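PDB 2W9Y: fatty acid/retinol binding protein protein 7, isoform A, confirmed BY transcript evidence from Caenorhabditis elegans, which probably binds fatty acids such as oleic acid, and perhaps retinoids, in lipid transport. Local coordinates for residues P17-E22 / A67-G72; K13-T18 / K114-E119. One frame throughout, in Å; residues are numbered along the deposited sequence. Where two conformers were deposited one is given.

Contact 1 of 2, residues P17-E22 / A67-G72; sequences PTEQLE and ATVLEG
Glu-19 and Gln-20 on one helix receive Val-69 and Gly-72 of the other, the two segments running antiparallel at 166° with their axes 9.0 Å apart. A single methyl does most of the apolar work. Val-69 CG1, set anti to its own backbone nitrogen (chi1 177°), lies squarely over the flat face of the Gln-20 amide, 3.4 Å from Gln-20 CD and 3.6 Å from both OE1 and NE2. The other methyl, CG2, turns to the Glu-19 backbone and meets its carbonyl O at 3.7 Å. Glu-19 places CG between its backbone N and carbonyl carbon (chi1 53°) and bends again at chi2, which carries the carboxylate across to Gly-72. There OE1 comes within 3.1 Å of Gly-72 C, an approach over bare backbone that the absent side chain permits. No hydrogen bond joins the two segments; the polar ends find partners just past Gly-72: Asn-73, the next residue, bonds both Glu-19 OE1 and Gln-20 NE2, and Arg-76, a turn further on, makes a salt bridge with Glu-19 OE2. With an alanine here for Glu-19, Arg-76 would probably lose its carboxylate mate and Asn-73 ND2 its acceptor, and the packing over Gly-72 would be lost. Helix 18-26 is thus laid along helix 60-75, while the Gln-20 side chain also touches Val-95 and Leu-99 of helix 82-104, so a third helix packs beside the pair.

Contact 2 of 2, residues K13-T18 / K114-E119; sequences KNFFPT and KRLHQE. With SO4 (sulfate ion), chain C.
Phe-15 lays one face of its ring against Leu-116, where a 3-10 turn meets helix 111-121. Leu-116 CB stands 4.1 Å from the ring centroid and 28° off the normal, a CH-pi contact, and its CD1 methyl hangs over the middle of the same face. The outermost ring atom, Phe-15 CZ, reaches furthest: it lies 3.7 Å from Leu-116 CB and equally near the backbone N of His-117, which it meets obliquely. With CG anti to the carbonyl carbon (chi1 -71°), the phenyl group is swung out of the turn and at the helix.

The second shell fixes both partners. Tyr-87, Leu-91 and Met-94 of helix 82-104 pack on the Phe-15 ring, and the Tyr-87 hydroxyl hydrogen-bonds the carbonyl of Leu-116. His-117 turns its ring outward, where ND1 bonds the C-terminal carboxylate of Phe-140.

On the outward side of the same helix Arg-115 grips a sulfate, probably from the crystallisation liquor. Its NE bonds O3 at 3.1 Å, and its NH2 bonds O2 at 2.8 Å, the latter oxygen arriving at the guanidinium edge. Gln-118 OE1 accepts only a weak bond from Arg-115 NH1. Glu-119 OE2 lies 3.6 Å from Arg-115 NH2 but well out of the guanidinium plane, a pairing of charges alone, and Lys-90 is its second partner.

The chemistry is therefore divided: between the segments there is no hydrogen bond, only dispersion and CH-pi attraction in a buried setting, whereas the charged groups gather round Arg-115 and Glu-119, away from the Phe-15 ring.

In the fold
From the N terminus, the chain enters contact 2 at residues 13-18 and passes directly into contact 1 at 17-22, so Pro-17 and Thr-18 belong to both. Contact 1 closes the shorter loop, across 44 intervening residues to 67-72; contact 2 closes a loop of 95 residues to 114-119, within which the return segment of contact 1 falls. The two are therefore nested, with centres about 16 Å apart, and the packing of Leu-21 CG on Phe-16 CB at 3.7 Å joins them locally. Helix 82-104 touches both: Pro-17 rests on its Ile-92 and Val-95. Together they tie the start of the chain to helix 60-75 and to helix 111-121.

Contact 1 of 2, residues P17-E22 / A67-G72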
ATOM      1  N   PRO A  17      -1.627   1.018  -5.142  1.00  7.53           N
ATOM      2  CA  PRO A  17      -2.416   2.232  -5.527  1.00  7.76           C
ATOM      3  C   PRO A  17      -1.515   3.425  -5.790  1.00  8.27           C
ATOM      4  O   PRO A  17      -0.412   3.510  -5.250  1.00  9.16           O
ATOM      5  CB  PRO A  17      -3.284   2.508  -4.301  1.00  8.17           C
ATOM      6  CG  PRO A  17      -3.396   1.109  -3.567  1.00  7.92           C
ATOM      7  CD  PRO A  17      -2.002   0.529  -3.771  1.00  7.46           C
ATOM      8  N   THR A  18      -1.982   4.327  -6.645  1.00  8.45           N
ATOM      9  CA  THR A  18      -1.257   5.553  -7.023  1.00  9.35           C
ATOM     10  C   THR A  18      -0.825   6.350  -5.809  1.00 10.20           C
ATOM     11  O   THR A  18       0.376   6.816  -5.733  1.00 10.42           O
ATOM     12  CB  THR A  18      -2.052   6.407  -8.037  1.00  8.21           C
ATOM     13  OG1 THR A  18      -2.105   5.654  -9.280  1.00 10.89           O
ATOM     14  CG2 THR A  18      -1.274   7.737  -8.337  1.00  7.67           C
ATOM     15  N   GLU A  19      -1.741   6.444  -4.838  1.00  9.52           N
ATOM     16  CA  GLU A  19      -1.442   7.257  -3.687  1.00 10.42           C
ATOM     17  C   GLU A  19      -0.252   6.702  -2.857  1.00 10.36           C
ATOM     18  O   GLU A  19       0.564   7.497  -2.378  1.00  8.43           O
ATOM     19  CB  GLU A  19      -2.675   7.514  -2.817  1.00 12.25           C
ATOM     20  CG  GLU A  19      -3.451   6.209  -2.388  1.00 10.98           C
ATOM     21  CD  GLU A  19      -4.593   5.819  -3.355  1.00 12.24           C
ATOM     22  OE1 GLU A  19      -5.635   5.239  -2.869  1.00 15.65           O
ATOM     23  OE2 GLU A  19      -4.465   6.050  -4.589  1.00 13.46           O
ATOM     24  N   GLN A  20      -0.122   5.378  -2.723  1.00  9.00           N
ATOM     25  CA  GLN A  20       1.062   4.813  -2.046  1.00  9.87           C
ATOM     26  C   GLN A  20       2.331   5.163  -2.807  1.00 11.30           C
ATOM     27  O   GLN A  20       3.315   5.499  -2.174  1.00 11.25           O
ATOM     28  CB  GLN A  20       0.994   3.278  -1.847  1.00  8.90           C
ATOM     29  CG  GLN A  20       0.474   2.811  -0.432  1.00  7.88           C
ATOM     30  CD  GLN A  20      -1.065   2.762  -0.372  1.00 10.40           C
ATOM     31  OE1 GLN A  20      -1.767   3.163  -1.300  1.00 12.54           O
ATOM     32  NE2 GLN A  20      -1.578   2.280   0.726  1.00 12.60           N
ATOM     33  N   LEU A  21       2.310   5.048  -4.146  1.00 10.18           N
ATOM     34  CA  LEU A  21       3.512   5.299  -4.938  1.00 11.55           C
ATOM     35  C   LEU A  21       3.879   6.764  -4.894  1.00 12.57           C
ATOM     36  O   LEU A  21       5.081   7.086  -4.785  1.00 13.28           O
ATOM     37  CB  LEU A  21       3.298   4.864  -6.401  1.00 10.32           C
ATOM     38  CG  LEU A  21       3.217   3.354  -6.603  1.00  9.11           C
ATOM     39  CD1 LEU A  21       2.790   2.916  -8.063  1.00 11.57           C
ATOM     40  CD2 LEU A  21       4.558   2.687  -6.298  1.00 14.54           C
ATOM     41  N   GLU A  22       2.884   7.650  -4.954  1.00 11.54           N
ATOM     42  CA  GLU A  22       3.162   9.094  -4.941  1.00 11.71           C
ATOM     43  C   GLU A  22       3.691   9.450  -3.596  1.00 12.03           C
ATOM     44  O   GLU A  22       4.639  10.272  -3.512  1.00 11.39           O
ATOM     45  CB  GLU A  22       1.889   9.948  -5.226  1.00 12.31           C
ATOM     46  CG  GLU A  22       1.462   9.916  -6.734  1.00 14.12           C
ATOM     47  CD  GLU A  22       0.129  10.632  -7.015  1.00 19.41           C
ATOM     48  OE1 GLU A  22      -0.680  10.857  -6.091  1.00 21.56           O
ATOM     49  OE2 GLU A  22      -0.134  10.962  -8.177  1.00 20.48           O
ATOM     50  N   ALA A  67      -1.650  10.152   6.233  1.00 10.73           N
ATOM     51  CA  ALA A  67      -3.113  10.166   6.404  1.00 10.32           C
ATOM     52  C   ALA A  67      -3.850  10.318   5.075  1.00 10.82           C
ATOM     53  O   ALA A  67      -4.933   9.758   4.884  1.00 10.78           O
ATOM     54  CB  ALA A  67      -3.544  11.295   7.320  1.00  9.56           C
ATOM     55  N   THR A  68      -3.268  11.096   4.172  1.00 10.65           N
ATOM     56  CA  THR A  68      -3.872  11.291   2.838  1.00 11.11           C
ATOM     57  C   THR A  68      -3.868   9.998   2.019  1.00 11.47           C
ATOM     58  O   THR A  68      -4.829   9.694   1.279  1.00 12.46           O
ATOM     59  CB  THR A  68      -3.127  12.491   2.077  1.00 11.76           C
ATOM     60  OG1 THR A  68      -3.551  13.729   2.670  1.00 13.70           O
ATOM     61  CG2 THR A  68      -3.516  12.529   0.618  1.00 15.06           C
ATOM     62  N   VAL A  69      -2.821   9.178   2.187  1.00 10.82           N
ATOM     63  CA  VAL A  69      -2.779   7.905   1.509  1.00 10.16           C
ATOM     64  C   VAL A  69      -3.957   7.052   2.035  1.00 11.37           C
ATOM     65  O   VAL A  69      -4.735   6.493   1.264  1.00 11.20           O
ATOM     66  CB  VAL A  69      -1.482   7.152   1.783  1.00  9.14           C
ATOM     67  CG1 VAL A  69      -1.493   5.810   1.129  1.00 11.63           C
ATOM     68  CG2 VAL A  69      -0.265   7.926   1.215  1.00  9.74           C
ATOM     69  N   LEU A  70      -4.128   6.985   3.343  1.00 12.41           N
ATOM     70  CA  LEU A  70      -5.167   6.122   3.907  1.00 13.72           C
ATOM     71  C   LEU A  70      -6.561   6.606   3.528  1.00 13.66           C
ATOM     72  O   LEU A  70      -7.463   5.825   3.248  1.00 14.18           O
ATOM     73  CB  LEU A  70      -4.983   6.045   5.418  1.00 14.90           C
ATOM     74  CG  LEU A  70      -3.931   4.992   5.898  1.00 21.17           C
ATOM     75  CD1 LEU A  70      -2.553   5.204   5.308  1.00 28.62           C
ATOM     76  CD2 LEU A  70      -3.787   4.819   7.450  1.00 26.57           C
ATOM     77  N   GLU A  71      -6.741   7.897   3.469  1.00 15.41           N
ATOM     78  CA  GLU A  71      -7.997   8.517   3.015  1.00 16.77           C
ATOM     79  C   GLU A  71      -8.338   8.095   1.587  1.00 16.85           C
ATOM     80  O   GLU A  71      -9.503   7.760   1.250  1.00 16.11           O
ATOM     81  CB  GLU A  71      -7.853  10.053   3.137  1.00 18.00           C
ATOM     82  CG  GLU A  71      -9.136  10.855   2.788  1.00 23.64           C
ATOM     83  CD  GLU A  71     -10.285  10.537   3.744  1.00 26.50           C
ATOM     84  OE1 GLU A  71      -9.999  10.108   4.910  1.00 26.18           O
ATOM     85  OE2 GLU A  71     -11.463  10.710   3.326  1.00 28.33           O
ATOM     86  N   GLY A  72      -7.298   8.085   0.754  1.00 17.23           N
ATOM     87  CA  GLY A  72      -7.374   7.697  -0.632  1.00 16.90           C
ATOM     88  C   GLY A  72      -7.776   6.255  -0.833  1.00 16.28           C
ATOM     89  O   GLY A  72      -8.603   5.932  -1.724  1.00 18.47           O
TER

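Contact 2 of 2, residues K13-T18 / K114-E119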
ATOM      1  N   LYS A  13       4.774  -4.265  -7.662  1.00  9.61           N
ATOM      2  CA  LYS A  13       4.454  -2.935  -8.135  1.00 10.99           C
ATOM      3  C   LYS A  13       3.088  -2.832  -8.792  1.00 11.55           C
ATOM      4  O   LYS A  13       2.399  -1.820  -8.593  1.00 10.49           O
ATOM      5  CB  LYS A  13       5.553  -2.370  -9.001  1.00 11.75           C
ATOM      6  CG  LYS A  13       6.803  -2.042  -8.145  1.00 13.37           C
ATOM      7  CD  LYS A  13       7.949  -1.489  -9.050  1.00 13.71           C
ATOM      8  CE  LYS A  13       8.550  -2.540  -9.936  1.00 16.79           C
ATOM      9  NZ  LYS A  13       9.911  -2.058 -10.341  1.00 20.03           N
ATOM     10  N   ASN A  14       2.715  -3.846  -9.596  1.00 12.38           N
ATOM     11  CA  ASN A  14       1.417  -3.953 -10.215  1.00 11.85           C
ATOM     12  C   ASN A  14       0.224  -3.632  -9.329  1.00 10.52           C
ATOM     13  O   ASN A  14      -0.740  -2.993  -9.819  1.00 10.37           O
ATOM     14  CB  ASN A  14       1.185  -5.353 -10.779  1.00 10.90           C
ATOM     15  CG  ASN A  14       1.915  -5.620 -12.053  1.00 12.76           C
ATOM     16  OD1 ASN A  14       2.571  -4.741 -12.607  1.00 14.63           O
ATOM     17  ND2 ASN A  14       1.858  -6.872 -12.514  1.00 14.36           N
ATOM     18  N   PHE A  15       0.265  -4.043  -8.044  1.00 10.07           N
ATOM     19  CA  PHE A  15      -0.854  -3.885  -7.116  1.00  9.46           C
ATOM     20  C   PHE A  15      -0.875  -2.545  -6.323  1.00  8.64           C
ATOM     21  O   PHE A  15      -1.820  -2.287  -5.592  1.00  9.32           O
ATOM     22  CB  PHE A  15      -0.859  -5.047  -6.084  1.00  9.03           C
ATOM     23  CG  PHE A  15      -1.241  -6.324  -6.692  1.00 12.18           C
ATOM     24  CD1 PHE A  15      -2.562  -6.542  -7.087  1.00 10.23           C
ATOM     25  CD2 PHE A  15      -0.297  -7.286  -6.958  1.00 11.95           C
ATOM     26  CE1 PHE A  15      -2.929  -7.734  -7.733  1.00 12.12           C
ATOM     27  CE2 PHE A  15      -0.665  -8.513  -7.530  1.00 14.77           C
ATOM     28  CZ  PHE A  15      -1.955  -8.733  -7.925  1.00  9.68           C
ATOM     29  N   PHE A  16       0.174  -1.730  -6.426  1.00  8.60           N
ATOM     30  CA  PHE A  16       0.276  -0.520  -5.596  1.00  8.17           C
ATOM     31  C   PHE A  16      -0.762   0.548  -6.050  1.00  8.33           C
ATOM     32  O   PHE A  16      -0.770   0.897  -7.213  1.00  9.34           O
ATOM     33  CB  PHE A  16       1.710   0.116  -5.683  1.00 10.15           C
ATOM     34  CG  PHE A  16       2.627  -0.319  -4.558  1.00 11.06           C
ATOM     35  CD1 PHE A  16       3.017  -1.672  -4.394  1.00 12.66           C
ATOM     36  CD2 PHE A  16       3.047   0.598  -3.624  1.00 13.40           C
ATOM     37  CE1 PHE A  16       3.822  -2.056  -3.322  1.00 12.64           C
ATOM     38  CE2 PHE A  16       3.860   0.240  -2.575  1.00 13.24           C
ATOM     39  CZ  PHE A  16       4.246  -1.090  -2.409  1.00 12.41           C
ATOM     40  N   PRO A  17      -1.627   1.018  -5.142  1.00  7.53           N
ATOM     41  CA  PRO A  17      -2.416   2.232  -5.527  1.00  7.76           C
ATOM     42  C   PRO A  17      -1.515   3.425  -5.790  1.00  8.27           C
ATOM     43  O   PRO A  17      -0.412   3.510  -5.250  1.00  9.16           O
ATOM     44  CB  PRO A  17      -3.284   2.508  -4.301  1.00  8.17           C
ATOM     45  CG  PRO A  17      -3.396   1.109  -3.567  1.00  7.92           C
ATOM     46  CD  PRO A  17      -2.002   0.529  -3.771  1.00  7.46           C
ATOM     47  N   THR A  18      -1.982   4.327  -6.645  1.00  8.45           N
ATOM     48  CA  THR A  18      -1.257   5.553  -7.023  1.00  9.35           C
ATOM     49  C   THR A  18      -0.825   6.350  -5.809  1.00 10.20           C
ATOM     50  O   THR A  18       0.376   6.816  -5.733  1.00 10.42           O
ATOM     51  CB  THR A  18      -2.052   6.407  -8.037  1.00  8.21           C
ATOM     52  OG1 THR A  18      -2.105   5.654  -9.280  1.00 10.89           O
ATOM     53  CG2 THR A  18      -1.274   7.737  -8.337  1.00  7.67           C
ATOM     54  N   LYS A 114       1.930 -12.939  -5.979  1.00  7.82           N
ATOM     55  CA  LYS A 114       1.565 -14.018  -6.936  1.00  9.07           C
ATOM     56  C   LYS A 114       0.236 -14.620  -6.463  1.00  7.65           C
ATOM     57  O   LYS A 114      -0.592 -14.982  -7.306  1.00  8.31           O
ATOM     58  CB  LYS A 114       2.629 -15.184  -6.978  1.00  8.76           C
ATOM     59  CG  LYS A 114       4.048 -14.737  -7.367  1.00 14.76           C
ATOM     60  CD  LYS A 114       4.165 -14.523  -8.817  1.00 22.09           C
ATOM     61  CE  LYS A 114       5.655 -14.068  -9.239  1.00 25.97           C
ATOM     62  NZ  LYS A 114       6.722 -15.059  -9.000  1.00 27.78           N
ATOM     63  N   ARG A 115       0.049 -14.765  -5.148  1.00  7.12           N
ATOM     64  CA  ARG A 115      -1.275 -15.311  -4.602  1.00  7.13           C
ATOM     65  C   ARG A 115      -2.414 -14.367  -4.945  1.00  8.31           C
ATOM     66  O   ARG A 115      -3.459 -14.805  -5.368  1.00  9.48           O
ATOM     67  CB  ARG A 115      -1.264 -15.518  -3.095  1.00  7.75           C
ATOM     68  CG  ARG A 115      -0.482 -16.792  -2.636  1.00  9.16           C
ATOM     69  CD  ARG A 115      -1.181 -18.085  -3.010  1.00 13.01           C
ATOM     70  NE  ARG A 115      -2.470 -18.084  -2.330  1.00 13.28           N
ATOM     71  CZ  ARG A 115      -3.646 -18.253  -2.900  1.00 12.89           C
ATOM     72  NH1 ARG A 115      -3.731 -18.592  -4.165  1.00 13.33           N
ATOM     73  NH2 ARG A 115      -4.744 -18.128  -2.188  1.00 18.21           N
ATOM     74  N   LEU A 116      -2.215 -13.066  -4.762  1.00  7.13           N
ATOM     75  CA  LEU A 116      -3.223 -12.092  -5.170  1.00  9.20           C
ATOM     76  C   LEU A 116      -3.641 -12.145  -6.611  1.00  8.79           C
ATOM     77  O   LEU A 116      -4.823 -11.942  -6.950  1.00  7.55           O
ATOM     78  CB  LEU A 116      -2.708 -10.659  -4.900  1.00  9.89           C
ATOM     79  CG  LEU A 116      -2.785 -10.226  -3.446  1.00 12.35           C
ATOM     80  CD1 LEU A 116      -1.972  -8.881  -3.361  1.00 16.20           C
ATOM     81  CD2 LEU A 116      -4.226 -10.072  -3.045  1.00 13.22           C
ATOM     82  N   HIS A 117      -2.665 -12.306  -7.487  1.00  8.13           N
ATOM     83  CA  HIS A 117      -2.996 -12.448  -8.917  1.00  8.51           C
ATOM     84  C   HIS A 117      -3.818 -13.721  -9.162  1.00  9.50           C
ATOM     85  O   HIS A 117      -4.764 -13.705  -9.945  1.00  9.47           O
ATOM     86  CB  HIS A 117      -1.718 -12.493  -9.742  1.00  7.57           C
ATOM     87  CG  HIS A 117      -1.935 -12.551 -11.229  1.00 12.22           C
ATOM     88  ND1 HIS A 117      -2.483 -11.510 -11.944  1.00 14.58           N
ATOM     89  CD2 HIS A 117      -1.733 -13.552 -12.128  1.00 13.86           C
ATOM     90  CE1 HIS A 117      -2.581 -11.855 -13.221  1.00 16.32           C
ATOM     91  NE2 HIS A 117      -2.094 -13.069 -13.368  1.00 16.52           N
ATOM     92  N   GLN A 118      -3.394 -14.833  -8.567  1.00  8.39           N
ATOM     93  CA  GLN A 118      -4.140 -16.101  -8.749  1.00  7.74           C
ATOM     94  C   GLN A 118      -5.594 -15.929  -8.245  1.00  8.81           C
ATOM     95  O   GLN A 118      -6.580 -16.338  -8.909  1.00  9.78           O
ATOM     96  CB  GLN A 118      -3.402 -17.225  -8.013  1.00  6.89           C
ATOM     97  CG  GLN A 118      -3.879 -18.650  -8.343  1.00  5.00           C
ATOM     98  CD  GLN A 118      -4.949 -19.150  -7.347  1.00  8.04           C
ATOM     99  OE1 GLN A 118      -5.499 -18.392  -6.516  1.00  9.63           O
ATOM    100  NE2 GLN A 118      -5.228 -20.431  -7.421  1.00  6.80           N
ATOM    101  N   GLU A 119      -5.749 -15.262  -7.102  1.00  8.64           N
ATOM    102  CA  GLU A 119      -7.052 -15.123  -6.480  0.50  9.99           C
ATOM    103  C   GLU A 119      -7.961 -14.259  -7.310  1.00 10.28           C
ATOM    104  O   GLU A 119      -9.200 -14.473  -7.358  1.00 11.41           O
ATOM    105  CB  GLU A 119      -6.893 -14.518  -5.090  0.50 10.39           C
ATOM    106  CG  GLU A 119      -6.283 -15.495  -4.068  0.50 13.68           C
ATOM    107  CD  GLU A 119      -5.874 -14.815  -2.772  0.50 15.98           C
ATOM    108  OE1 GLU A 119      -4.883 -14.036  -2.773  0.50 19.47           O
ATOM    109  OE2 GLU A 119      -6.529 -15.054  -1.739  0.50 20.77           O
TER
HETATM  110  S   SO4 C1140      -4.343 -16.777   1.199  1.00 63.40           S
HETATM  111  O1  SO4 C1140      -4.608 -15.349   1.430  1.00 63.74           O
HETATM  112  O2  SO4 C1140      -5.489 -17.203   0.381  1.00 63.70           O
HETATM  113  O3  SO4 C1140      -3.057 -16.953   0.521  1.00 61.52           O
HETATM  114  O4  SO4 C1140      -4.274 -17.546   2.466  1.00 63.71           O